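Local coordinates for protein 3-chlorocatechol 1,2-dioxygenase (Rhodococcus opacus, PDB 2BOY) that probably cleaves the aromatic ring of 3-chlorocatechol and related catechols between the two hydroxylated carbons, using a bound ferric ion and dioxygen, at residues P48-E60 / G69-P81. Numbering follows the deposited sequence.
Sequences PLFLDVFFEHAIE and GSQSSIQGPYFIP. With BHO (benzhydroxamic acid), chain J; LPP (2-(hexadecanoyloxy)-1-[(phosphonooxy)methyl]ethyl hexadecanoate), chain B.
Glu-56 reaches from the start of helix 56-64 to the backbone of the loop that follows this helix, gripping two successive amides with its carboxylate. With CG anti to the backbone N (chi1 -165°) and the chain extended beyond it, Glu-56 OE2 takes Gly-76 N on its syn lone pair at 3.0 Å, while Glu-56 OE1 receives Gln-75 N at 2.9 Å from well out of the carboxylate plane. Tyr-28 of the second subunit adds a bond to OE1. The Ile-74 side chain crosses that of Glu-56 obliquely, its CB 3.4 Å from Glu-56 CD; its CG2 lies against the backbone of His-57, and its CD1 turns to the benzhydroxamic acid ring. Further along, Glu-60, bent at chi2 (-81°), accepts the Ser-72 hydroxyl on OE2 and pairs with Lys-225 through OE1. At the other end, Leu-49 CD1 meets the Pro-77 ring and lies 3.5 Å from atom C5 of benzhydroxamic acid, while Pro-77 CD sits over a face of that ring, 3.6 Å from its C1. A glutamine in place of Glu-56 would probably set an NH2 group against the N-H of Gln-75 or of Gly-76, so that one loop amide loses its acceptor. One carboxylate thus holds two loop amides and a second a loop hydroxyl, in a loop that, with helix 47-54, lines the benzhydroxamic acid pocket beside the ferric ion.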
loop_
_atom_site.group_PDB
_atom_site.type_symbol
_atom_site.label_atom_id
_atom_site.label_comp_id
_atom_site.label_asym_id
_atom_site.label_seq_id
_atom_site.Cartn_x
_atom_site.Cartn_y
_atom_site.Cartn_z
ATOM N N PRO A 48 -1.083 -0.962 10.149
ATOM C CA PRO A 48 -1.210 -2.263 10.829
ATOM C C PRO A 48 -2.629 -2.862 10.704
ATOM O O PRO A 48 -2.725 -4.059 10.412
ATOM C CB PRO A 48 -0.824 -1.961 12.274
ATOM C CG PRO A 48 0.031 -0.677 12.216
ATOM C CD PRO A 48 -0.544 0.095 11.040
ATOM N N LEU A 49 -3.686 -2.051 10.852
ATOM C CA LEU A 49 -5.032 -2.562 10.698
ATOM C C LEU A 49 -5.265 -3.097 9.285
ATOM O O LEU A 49 -5.708 -4.230 9.102
ATOM C CB LEU A 49 -6.061 -1.475 11.054
ATOM C CG LEU A 49 -7.540 -1.796 10.779
ATOM C CD1 LEU A 49 -8.062 -3.003 11.577
ATOM C CD2 LEU A 49 -8.354 -0.526 11.135
ATOM N N PHE A 50 -4.970 -2.276 8.274
ATOM C CA PHE A 50 -5.215 -2.678 6.894
ATOM C C PHE A 50 -4.473 -3.964 6.565
ATOM O O PHE A 50 -5.054 -4.920 6.017
ATOM C CB PHE A 50 -4.746 -1.567 5.945
ATOM C CG PHE A 50 -4.808 -1.954 4.500
ATOM C CD1 PHE A 50 -3.640 -2.040 3.742
ATOM C CD2 PHE A 50 -6.006 -2.287 3.902
ATOM C CE1 PHE A 50 -3.697 -2.391 2.394
ATOM C CE2 PHE A 50 -6.058 -2.676 2.559
ATOM C CZ PHE A 50 -4.892 -2.725 1.822
ATOM N N LEU A 51 -3.172 -3.976 6.879
ATOM C CA LEU A 51 -2.366 -5.138 6.534
ATOM C C LEU A 51 -2.828 -6.367 7.312
ATOM O O LEU A 51 -2.914 -7.466 6.737
ATOM C CB LEU A 51 -0.887 -4.861 6.834
ATOM C CG LEU A 51 -0.350 -3.694 5.965
ATOM C CD1 LEU A 51 1.063 -3.311 6.449
ATOM C CD2 LEU A 51 -0.379 -4.034 4.481
ATOM N N ASP A 52 -3.117 -6.174 8.605
ATOM C CA ASP A 52 -3.548 -7.285 9.451
ATOM C C ASP A 52 -4.902 -7.844 9.026
ATOM O O ASP A 52 -5.108 -9.065 9.142
ATOM C CB ASP A 52 -3.593 -6.905 10.929
ATOM C CG ASP A 52 -2.212 -6.857 11.552
ATOM O OD1 ASP A 52 -1.193 -7.143 10.864
ATOM O OD2 ASP A 52 -2.056 -6.503 12.731
ATOM N N VAL A 53 -5.796 -6.999 8.504
ATOM C CA VAL A 53 -7.077 -7.500 7.968
ATOM C C VAL A 53 -6.857 -8.411 6.739
ATOM O O VAL A 53 -7.349 -9.554 6.677
ATOM C CB VAL A 53 -8.052 -6.355 7.635
ATOM C CG1 VAL A 53 -9.241 -6.839 6.766
ATOM C CG2 VAL A 53 -8.590 -5.779 8.924
ATOM N N PHE A 54 -6.091 -7.911 5.774
ATOM C CA PHE A 54 -6.046 -8.537 4.455
ATOM C C PHE A 54 -4.898 -9.493 4.192
ATOM O O PHE A 54 -5.006 -10.371 3.320
ATOM C CB PHE A 54 -6.063 -7.435 3.379
ATOM C CG PHE A 54 -7.399 -6.738 3.286
ATOM C CD1 PHE A 54 -8.495 -7.425 2.802
ATOM C CD2 PHE A 54 -7.559 -5.432 3.723
ATOM C CE1 PHE A 54 -9.746 -6.782 2.712
ATOM C CE2 PHE A 54 -8.796 -4.805 3.666
ATOM C CZ PHE A 54 -9.871 -5.485 3.139
ATOM N N PHE A 55 -3.801 -9.310 4.914
ATOM C CA PHE A 55 -2.567 -10.048 4.606
ATOM C C PHE A 55 -2.002 -10.883 5.730
ATOM O O PHE A 55 -1.322 -11.872 5.441
ATOM C CB PHE A 55 -1.481 -9.120 4.083
ATOM C CG PHE A 55 -1.914 -8.335 2.910
ATOM C CD1 PHE A 55 -2.146 -6.981 3.034
ATOM C CD2 PHE A 55 -2.159 -8.964 1.681
ATOM C CE1 PHE A 55 -2.613 -6.232 1.926
ATOM C CE2 PHE A 55 -2.628 -8.223 0.581
ATOM C CZ PHE A 55 -2.856 -6.864 0.708
ATOM N N GLU A 56 -2.205 -10.508 7.000
ATOM C CA GLU A 56 -1.553 -11.296 8.065
ATOM C C GLU A 56 -1.933 -12.794 8.045
ATOM O O GLU A 56 -1.079 -13.646 8.321
ATOM C CB GLU A 56 -1.715 -10.681 9.474
ATOM C CG GLU A 56 -0.771 -11.270 10.533
ATOM C CD GLU A 56 -1.109 -10.939 11.979
ATOM O OE1 GLU A 56 -0.473 -11.562 12.873
ATOM O OE2 GLU A 56 -2.011 -10.115 12.252
ATOM N N HIS A 57 -3.206 -13.125 7.761
ATOM C CA HIS A 57 -3.583 -14.547 7.664
ATOM C C HIS A 57 -2.649 -15.356 6.740
ATOM O O HIS A 57 -2.295 -16.515 7.048
ATOM C CB HIS A 57 -5.057 -14.745 7.254
ATOM C CG HIS A 57 -5.342 -14.406 5.824
ATOM N ND1 HIS A 57 -5.306 -15.353 4.813
ATOM C CD2 HIS A 57 -5.648 -13.225 5.227
ATOM C CE1 HIS A 57 -5.590 -14.767 3.660
ATOM N NE2 HIS A 57 -5.803 -13.478 3.885
ATOM N N ALA A 58 -2.276 -14.760 5.605
ATOM C CA ALA A 58 -1.384 -15.442 4.646
ATOM C C ALA A 58 0.010 -15.609 5.241
ATOM O O ALA A 58 0.658 -16.644 5.077
ATOM C CB ALA A 58 -1.295 -14.663 3.313
ATOM N N ILE A 59 0.495 -14.563 5.885
ATOM C CA ILE A 59 1.824 -14.609 6.521
ATOM C C ILE A 59 1.801 -15.680 7.640
ATOM O O ILE A 59 2.724 -16.538 7.779
ATOM C CB ILE A 59 2.182 -13.211 7.081
ATOM C CG1 ILE A 59 2.387 -12.188 5.930
ATOM C CG2 ILE A 59 3.380 -13.317 8.077
ATOM C CD1 ILE A 59 3.765 -12.316 5.170
ATOM N N GLU A 60 0.765 -15.626 8.464
ATOM C CA GLU A 60 0.648 -16.568 9.571
ATOM C C GLU A 60 0.496 -18.019 9.077
ATOM O O GLU A 60 1.016 -18.943 9.685
ATOM C CB GLU A 60 -0.534 -16.166 10.455
ATOM C CG GLU A 60 -0.436 -16.749 11.869
ATOM C CD GLU A 60 -0.903 -18.211 11.923
ATOM O OE1 GLU A 60 -1.715 -18.650 11.072
ATOM O OE2 GLU A 60 -0.463 -18.913 12.825
ATOM N N GLY A 69 3.549 -26.850 18.272
ATOM C CA GLY A 69 2.488 -27.036 19.235
ATOM C C GLY A 69 1.114 -26.977 18.616
ATOM O O GLY A 69 0.939 -27.313 17.447
ATOM N N SER A 70 0.136 -26.535 19.401
ATOM C CA SER A 70 -1.250 -26.540 18.916
ATOM C C SER A 70 -1.533 -25.378 17.938
ATOM O O SER A 70 -0.646 -24.544 17.677
ATOM C CB SER A 70 -2.223 -26.569 20.106
ATOM O OG SER A 70 -2.100 -25.413 20.929
ATOM N N GLN A 71 -2.755 -25.337 17.392
ATOM C CA GLN A 71 -3.058 -24.458 16.285
ATOM C C GLN A 71 -2.878 -22.978 16.632
ATOM O O GLN A 71 -3.238 -22.550 17.719
ATOM C CB GLN A 71 -4.474 -24.711 15.765
ATOM C CG GLN A 71 -4.815 -23.914 14.460
ATOM C CD GLN A 71 -3.871 -24.200 13.270
ATOM O OE1 GLN A 71 -2.766 -23.667 13.191
ATOM N NE2 GLN A 71 -4.347 -25.028 12.320
ATOM N N SER A 72 -2.337 -22.211 15.690
ATOM C CA SER A 72 -1.981 -20.803 15.932
ATOM C C SER A 72 -2.891 -19.936 15.082
ATOM O O SER A 72 -3.565 -20.459 14.194
ATOM C CB SER A 72 -0.527 -20.542 15.502
ATOM O OG SER A 72 -0.358 -21.027 14.181
ATOM N N SER A 73 -2.855 -18.612 15.306
ATOM C CA SER A 73 -3.592 -17.688 14.438
ATOM C C SER A 73 -2.953 -16.306 14.390
ATOM O O SER A 73 -1.925 -16.077 15.049
ATOM C CB SER A 73 -5.063 -17.596 14.844
ATOM O OG SER A 73 -5.794 -16.947 13.794
ATOM N N ILE A 74 -3.537 -15.381 13.621
ATOM C CA ILE A 74 -2.962 -14.031 13.549
ATOM C C ILE A 74 -2.989 -13.371 14.910
ATOM O O ILE A 74 -3.848 -13.684 15.747
ATOM C CB ILE A 74 -3.646 -13.123 12.499
ATOM C CG1 ILE A 74 -5.096 -12.784 12.926
ATOM C CG2 ILE A 74 -3.650 -13.781 11.074
ATOM C CD1 ILE A 74 -5.754 -11.743 12.018
ATOM N N GLN A 75 -2.076 -12.430 15.125
ATOM C CA GLN A 75 -2.141 -11.590 16.320
ATOM C C GLN A 75 -3.193 -10.464 16.161
ATOM O O GLN A 75 -3.880 -10.087 17.121
ATOM C CB GLN A 75 -0.777 -10.930 16.557
ATOM C CG GLN A 75 -0.748 -10.115 17.871
ATOM C CD GLN A 75 0.600 -9.562 18.206
ATOM O OE1 GLN A 75 0.748 -8.340 18.382
ATOM N NE2 GLN A 75 1.601 -10.425 18.281
ATOM N N GLY A 76 -3.266 -9.889 14.964
ATOM C CA GLY A 76 -4.065 -8.680 14.756
ATOM C C GLY A 76 -3.369 -7.456 15.379
ATOM O O GLY A 76 -2.265 -7.560 15.968
ATOM N N PRO A 77 -3.971 -6.280 15.233
ATOM C CA PRO A 77 -3.296 -5.018 15.576
ATOM C C PRO A 77 -3.619 -4.436 16.941
ATOM O O PRO A 77 -3.148 -3.319 17.237
ATOM C CB PRO A 77 -3.829 -4.053 14.480
ATOM C CG PRO A 77 -5.267 -4.488 14.349
ATOM C CD PRO A 77 -5.248 -6.043 14.515
ATOM N N TYR A 78 -4.386 -5.149 17.760
ATOM C CA TYR A 78 -4.883 -4.582 18.995
ATOM C C TYR A 78 -4.296 -5.140 20.278
ATOM O O TYR A 78 -4.852 -4.879 21.358
ATOM C CB TYR A 78 -6.428 -4.705 19.059
ATOM C CG TYR A 78 -7.129 -3.925 17.964
ATOM C CD1 TYR A 78 -6.513 -2.841 17.321
ATOM C CD2 TYR A 78 -8.417 -4.263 17.600
ATOM C CE1 TYR A 78 -7.215 -2.117 16.306
ATOM C CE2 TYR A 78 -9.106 -3.566 16.602
ATOM C CZ TYR A 78 -8.510 -2.505 15.978
ATOM O OH TYR A 78 -9.262 -1.860 14.998
ATOM N N PHE A 79 -3.182 -5.869 20.197
ATOM C CA PHE A 79 -2.517 -6.286 21.431
ATOM C C PHE A 79 -1.932 -5.060 22.102
ATOM O O PHE A 79 -1.417 -4.179 21.401
ATOM C CB PHE A 79 -1.336 -7.241 21.137
ATOM C CG PHE A 79 -0.524 -7.592 22.349
ATOM C CD1 PHE A 79 -1.094 -8.318 23.405
ATOM C CD2 PHE A 79 0.831 -7.215 22.435
ATOM C CE1 PHE A 79 -0.332 -8.641 24.525
ATOM C CE2 PHE A 79 1.617 -7.549 23.575
ATOM C CZ PHE A 79 1.039 -8.246 24.618
ATOM N N ILE A 80 -1.990 -5.018 23.442
ATOM C CA ILE A 80 -1.332 -3.995 24.235
ATOM C C ILE A 80 -0.549 -4.645 25.390
ATOM O O ILE A 80 -1.136 -5.371 26.240
ATOM C CB ILE A 80 -2.384 -2.964 24.796
ATOM C CG1 ILE A 80 -3.224 -2.315 23.651
ATOM C CG2 ILE A 80 -1.668 -1.929 25.678
ATOM C CD1 ILE A 80 -2.539 -1.117 22.867
ATOM N N PRO A 81 0.765 -4.424 25.439
ATOM C CA PRO A 81 1.598 -5.027 26.479
ATOM C C PRO A 81 1.291 -4.429 27.823
ATOM O O PRO A 81 0.696 -3.338 27.900
ATOM C CB PRO A 81 3.036 -4.626 26.057
ATOM C CG PRO A 81 2.821 -3.306 25.338
ATOM C CD PRO A 81 1.578 -3.613 24.502
HETATM C C1 BHO J . -8.249 -8.051 14.446
HETATM C C2 BHO J . -7.543 -8.720 13.335
HETATM C C3 BHO J . -7.404 -8.039 12.124
HETATM C C4 BHO J . -7.957 -6.755 11.992
HETATM C C5 BHO J . -8.625 -6.145 13.040
HETATM C C6 BHO J . -8.789 -6.788 14.267
HETATM C C BHO J . -8.393 -8.784 15.743
HETATM O O1 BHO J . -8.406 -9.970 15.687
HETATM N N BHO J . -8.555 -8.241 16.932
HETATM O O2 BHO J . -7.861 -7.315 17.383
HETATM C C7 LPP B . 14.341 -3.550 5.715
HETATM O O9 LPP B . 14.743 -3.450 4.338
HETATM O O27 LPP B . 14.640 -6.637 4.394
HETATM C C11 LPP B . 14.083 -2.322 3.649
HETATM O O10 LPP B . 14.774 -1.434 3.164
HETATM C C12 LPP B . 12.572 -2.258 3.511
HETATM C C13 LPP B . 12.088 -3.346 2.554
HETATM C C14 LPP B . 11.046 -2.805 1.582
HETATM C C15 LPP B . 9.710 -3.512 1.783
HETATM C C16 LPP B . 8.844 -3.372 0.545
HETATM C C17 LPP B . 7.403 -3.667 0.862
HETATM C C18 LPP B . 6.587 -3.565 -0.402
HETATM C C19 LPP B . 5.104 -3.635 -0.113
HETATM C C20 LPP B . 4.405 -4.531 -1.133
HETATM C C21 LPP B . 4.738 -4.135 -2.564
HETATM C C22 LPP B . 3.720 -3.148 -3.117
HETATM C C23 LPP B . 3.055 -3.721 -4.348
HETATM C C24 LPP B . 1.930 -4.651 -3.935
HETATM C C29 LPP B . 13.477 -6.447 4.055
HETATM C C30 LPP B . 12.503 -7.597 3.966
HETATM C C31 LPP B . 11.422 -7.259 2.943
HETATM C C32 LPP B . 11.179 -8.427 1.994
HETATM C C33 LPP B . 9.997 -8.161 1.063
HETATM C C34 LPP B . 8.702 -8.691 1.672
HETATM C C35 LPP B . 7.490 -8.199 0.904
HETATM C C36 LPP B . 6.228 -8.756 1.531
HETATM C C37 LPP B . 5.157 -7.715 1.611
HETATM C C38 LPP B . 3.970 -8.221 2.430
HETATM C C39 LPP B . 3.018 -7.069 2.718
HETATM C C40 LPP B . 2.082 -6.791 1.534
HETATM C C41 LPP B . 1.817 -5.289 1.409
HETATM C C42 LPP B . 0.748 -4.941 0.361
HETATM C C43 LPP B . 0.141 -3.560 0.648
HETATM C C44 LPP B . -0.704 -3.018 -0.494
#